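Uncharacterized protein (Bacteroides eggerthii, PDB 4GDZ) is of unknown function, a member of the DUF4251 family built largely of antiparallel beta strands and crystallised with a bound magnesium ion. Local coordinates at residues A[97-107]-A[118-129]. Numbering follows the deposited sequence. Where two conformers were deposited one is given.
Sequences VTVDGTVSDIK and CSFSIQGIGISA
A chi1 of -172° turns CG1 of Val99 away from its own nitrogen and onto Gly124 N, 3.6 Å away. The same methyl lies 3.9 Å from Ile122 CG2. Ile127, with chi1 at -176°, sends its CG1 against Val99 CG2, and its CD1 sits 3.9 Å from Val97 CG2. Beyond the corner at Gly101, backbone pairing joins the side-chain packing: Thr102 with Gln123, Ser104 with Ser121 and Lys107 with Ser119 each exchange two hydrogen bonds, the straightest being Ser121 N to Ser104 O (2.9 Å, 178°). Between the last two pairs the register slips by one residue at a beta bulge, where a water bridges Asp105 O and Ser119 OG. Ser104 OG donates to Asp105 OD2 at 3.1 Å, coming from above the carboxylate plane; an alanine here would probably leave that carboxylate without this donor and freer to turn. Val103 CG1 approaches the Phe120 ring obliquely, 4.1 Å from CD2, and Val71, Val73 and Ile131 also touch this phenylalanine. Strands 102-110 and 116-123 thus form a bulged antiparallel beta hairpin; Gly101 links it to the roughly perpendicular strand 94-100, the other outermost strand of the chain's antiparallel sheet, whose Val99 packs across the corner on strand 116-123 and the turn to strand 128-135.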
loop_
_atom_site.group_PDB
_atom_site.type_symbol
_atom_site.label_atom_id
_atom_site.label_comp_id
_atom_site.label_asym_id
_atom_site.label_seq_id
_atom_site.Cartn_x
_atom_site.Cartn_y
_atom_site.Cartn_z
ATOM N N VAL A 97 13.436 -8.726 -15.867
ATOM C CA VAL A 97 13.112 -9.069 -17.253
ATOM C C VAL A 97 13.681 -7.954 -18.151
ATOM O O VAL A 97 13.780 -6.792 -17.734
ATOM C CB VAL A 97 11.589 -9.227 -17.471
ATOM C CG1 VAL A 97 10.887 -7.876 -17.466
ATOM C CG2 VAL A 97 11.280 -9.991 -18.773
ATOM N N THR A 98 14.043 -8.299 -19.380
ATOM C CA THR A 98 14.309 -7.291 -20.420
ATOM C C THR A 98 13.523 -7.631 -21.687
ATOM O O THR A 98 13.608 -8.730 -22.205
ATOM C CB THR A 98 15.821 -7.172 -20.745
ATOM O OG1 THR A 98 16.523 -6.810 -19.556
ATOM C CG2 THR A 98 16.118 -6.109 -21.848
ATOM N N VAL A 99 12.728 -6.686 -22.168
ATOM C CA VAL A 99 12.018 -6.863 -23.445
ATOM C C VAL A 99 12.233 -5.599 -24.255
ATOM O O VAL A 99 11.902 -4.482 -23.818
ATOM C CB VAL A 99 10.495 -7.074 -23.238
ATOM C CG1 VAL A 99 9.829 -7.440 -24.583
ATOM C CG2 VAL A 99 10.242 -8.149 -22.179
ATOM N N ASP A 100 12.750 -5.773 -25.453
ATOM C CA ASP A 100 13.000 -4.658 -26.367
ATOM C C ASP A 100 12.265 -4.953 -27.654
ATOM O O ASP A 100 12.504 -5.992 -28.264
ATOM C CB ASP A 100 14.518 -4.570 -26.604
ATOM C CG ASP A 100 14.926 -3.388 -27.490
ATOM O OD1 ASP A 100 14.152 -2.425 -27.560
ATOM O OD2 ASP A 100 16.031 -3.419 -28.077
ATOM N N GLY A 101 11.373 -4.062 -28.080
ATOM C CA GLY A 101 10.633 -4.281 -29.310
ATOM C C GLY A 101 9.600 -3.214 -29.627
ATOM O O GLY A 101 9.881 -2.028 -29.571
ATOM N N THR A 102 8.410 -3.653 -30.000
ATOM C CA THR A 102 7.388 -2.755 -30.499
ATOM C C THR A 102 6.290 -2.600 -29.455
ATOM O O THR A 102 6.056 -3.500 -28.652
ATOM C CB THR A 102 6.780 -3.266 -31.807
ATOM O OG1 THR A 102 6.322 -4.588 -31.567
ATOM C CG2 THR A 102 7.829 -3.236 -32.972
ATOM N N VAL A 103 5.638 -1.442 -29.476
ATOM C CA VAL A 103 4.588 -1.092 -28.510
ATOM C C VAL A 103 3.246 -1.258 -29.172
ATOM O O VAL A 103 3.058 -0.820 -30.287
ATOM C CB VAL A 103 4.768 0.359 -28.022
ATOM C CG1 VAL A 103 3.586 0.818 -27.181
ATOM C CG2 VAL A 103 6.064 0.483 -27.225
ATOM N N SER A 104 2.298 -1.887 -28.488
ATOM C CA SER A 104 0.981 -2.104 -29.063
ATOM C C SER A 104 -0.094 -2.048 -27.992
ATOM O O SER A 104 0.203 -2.085 -26.774
ATOM C CB SER A 104 0.925 -3.485 -29.741
ATOM O OG SER A 104 1.088 -4.536 -28.789
ATOM N N ASP A 105 -1.341 -1.979 -28.465
ATOM C CA ASP A 105 -2.539 -2.083 -27.614
ATOM C C ASP A 105 -2.555 -1.023 -26.521
ATOM O O ASP A 105 -2.806 -1.348 -25.377
ATOM C CB ASP A 105 -2.639 -3.487 -26.974
ATOM C CG ASP A 105 -2.605 -4.607 -28.017
ATOM O OD1 ASP A 105 -3.459 -4.584 -28.915
ATOM O OD2 ASP A 105 -1.717 -5.492 -27.952
ATOM N N ILE A 106 -2.313 0.241 -26.875
ATOM C CA ILE A 106 -2.293 1.330 -25.883
ATOM C C ILE A 106 -3.712 1.677 -25.475
ATOM O O ILE A 106 -4.560 1.925 -26.335
ATOM C CB ILE A 106 -1.635 2.611 -26.428
ATOM C CG1 ILE A 106 -0.160 2.362 -26.789
ATOM C CG2 ILE A 106 -1.709 3.720 -25.383
ATOM C CD1 ILE A 106 0.370 3.353 -27.821
ATOM N N LYS A 107 -3.988 1.652 -24.182
ATOM C CA LYS A 107 -5.311 2.017 -23.649
ATOM C C LYS A 107 -5.027 3.087 -22.620
ATOM O O LYS A 107 -4.112 2.940 -21.814
ATOM C CB LYS A 107 -5.985 0.836 -22.941
ATOM C CG LYS A 107 -5.896 -0.513 -23.649
ATOM C CD LYS A 107 -6.731 -0.556 -24.894
ATOM C CE LYS A 107 -6.720 -1.938 -25.530
ATOM N NZ LYS A 107 -7.420 -1.771 -26.830
ATOM N N CYS A 118 -3.106 3.816 -17.649
ATOM C CA CYS A 118 -2.697 3.463 -19.008
ATOM C C CYS A 118 -2.177 2.024 -19.078
ATOM O O CYS A 118 -1.499 1.588 -18.161
ATOM C CB CYS A 118 -1.585 4.429 -19.444
ATOM S SG CYS A 118 -0.864 4.137 -21.083
ATOM N N SER A 119 -2.431 1.326 -20.178
ATOM C CA SER A 119 -1.857 -0.004 -20.394
ATOM C C SER A 119 -1.342 -0.097 -21.801
ATOM O O SER A 119 -1.811 0.623 -22.713
ATOM C CB SER A 119 -2.871 -1.144 -20.096
ATOM O OG SER A 119 -3.862 -1.270 -21.103
ATOM N N PHE A 120 -0.397 -1.000 -21.983
ATOM C CA PHE A 120 0.170 -1.296 -23.290
ATOM C C PHE A 120 1.033 -2.544 -23.167
ATOM O O PHE A 120 1.331 -2.998 -22.054
ATOM C CB PHE A 120 0.970 -0.102 -23.866
ATOM C CG PHE A 120 2.103 0.370 -22.999
ATOM C CD1 PHE A 120 1.889 1.320 -22.023
ATOM C CD2 PHE A 120 3.396 -0.118 -23.185
ATOM C CE1 PHE A 120 2.924 1.756 -21.213
ATOM C CE2 PHE A 120 4.434 0.334 -22.392
ATOM C CZ PHE A 120 4.194 1.257 -21.399
ATOM N N SER A 121 1.383 -3.126 -24.312
ATOM C CA SER A 121 2.317 -4.243 -24.372
ATOM C C SER A 121 3.567 -3.885 -25.173
ATOM O O SER A 121 3.505 -3.094 -26.109
ATOM C CB SER A 121 1.651 -5.485 -24.972
ATOM O OG SER A 121 0.849 -6.088 -23.963
ATOM N N ILE A 122 4.691 -4.455 -24.753
ATOM C CA ILE A 122 5.966 -4.394 -25.505
ATOM C C ILE A 122 6.230 -5.797 -26.000
ATOM O O ILE A 122 6.270 -6.734 -25.196
ATOM C CB ILE A 122 7.128 -3.886 -24.633
ATOM C CG1 ILE A 122 6.829 -2.464 -24.145
ATOM C CG2 ILE A 122 8.454 -3.912 -25.413
ATOM C CD1 ILE A 122 7.881 -1.893 -23.227
ATOM N N GLN A 123 6.360 -5.951 -27.316
ATOM C CA GLN A 123 6.558 -7.270 -27.948
ATOM C C GLN A 123 7.997 -7.408 -28.456
ATOM O O GLN A 123 8.427 -6.667 -29.339
ATOM C CB GLN A 123 5.597 -7.453 -29.134
ATOM C CG GLN A 123 5.780 -8.768 -29.917
ATOM C CD GLN A 123 5.309 -9.985 -29.142
ATOM O OE1 GLN A 123 4.154 -10.046 -28.754
ATOM N NE2 GLN A 123 6.207 -10.946 -28.898
ATOM N N GLY A 124 8.733 -8.358 -27.906
ATOM C CA GLY A 124 10.074 -8.688 -28.382
ATOM C C GLY A 124 10.040 -9.964 -29.206
ATOM O O GLY A 124 8.980 -10.423 -29.627
ATOM N N ILE A 125 11.205 -10.570 -29.380
ATOM C CA ILE A 125 11.319 -11.828 -30.122
ATOM C C ILE A 125 11.206 -12.993 -29.137
ATOM O O ILE A 125 12.112 -13.226 -28.321
ATOM C CB ILE A 125 12.625 -11.880 -30.931
ATOM C CG1 ILE A 125 12.650 -10.700 -31.920
ATOM C CG2 ILE A 125 12.721 -13.208 -31.690
ATOM C CD1 ILE A 125 13.956 -10.549 -32.665
ATOM N N GLY A 126 10.067 -13.687 -29.199
ATOM C CA GLY A 126 9.763 -14.807 -28.323
ATOM C C GLY A 126 9.393 -14.452 -26.883
ATOM O O GLY A 126 9.310 -15.333 -26.044
ATOM N N ILE A 127 9.192 -13.175 -26.591
ATOM C CA ILE A 127 8.951 -12.707 -25.226
ATOM C C ILE A 127 8.164 -11.402 -25.357
ATOM O O ILE A 127 8.410 -10.599 -26.254
ATOM C CB ILE A 127 10.281 -12.500 -24.394
ATOM C CG1 ILE A 127 9.975 -12.111 -22.924
ATOM C CG2 ILE A 127 11.258 -11.483 -25.020
ATOM C CD1 ILE A 127 11.195 -12.106 -22.002
ATOM N N SER A 128 7.252 -11.166 -24.427
ATOM C CA SER A 128 6.529 -9.888 -24.368
ATOM C C SER A 128 6.215 -9.555 -22.934
ATOM O O SER A 128 6.358 -10.400 -22.043
ATOM C CB SER A 128 5.246 -9.968 -25.204
ATOM O OG SER A 128 4.366 -10.936 -24.651
ATOM N N ALA A 129 5.799 -8.326 -22.697
ATOM C CA ALA A 129 5.380 -7.920 -21.351
ATOM C C ALA A 129 4.181 -6.997 -21.491
ATOM O O ALA A 129 4.177 -6.103 -22.333
ATOM C CB ALA A 129 6.500 -7.199 -20.575
HETATM O O HOH W 1 -3.097 -2.818 -23.171
#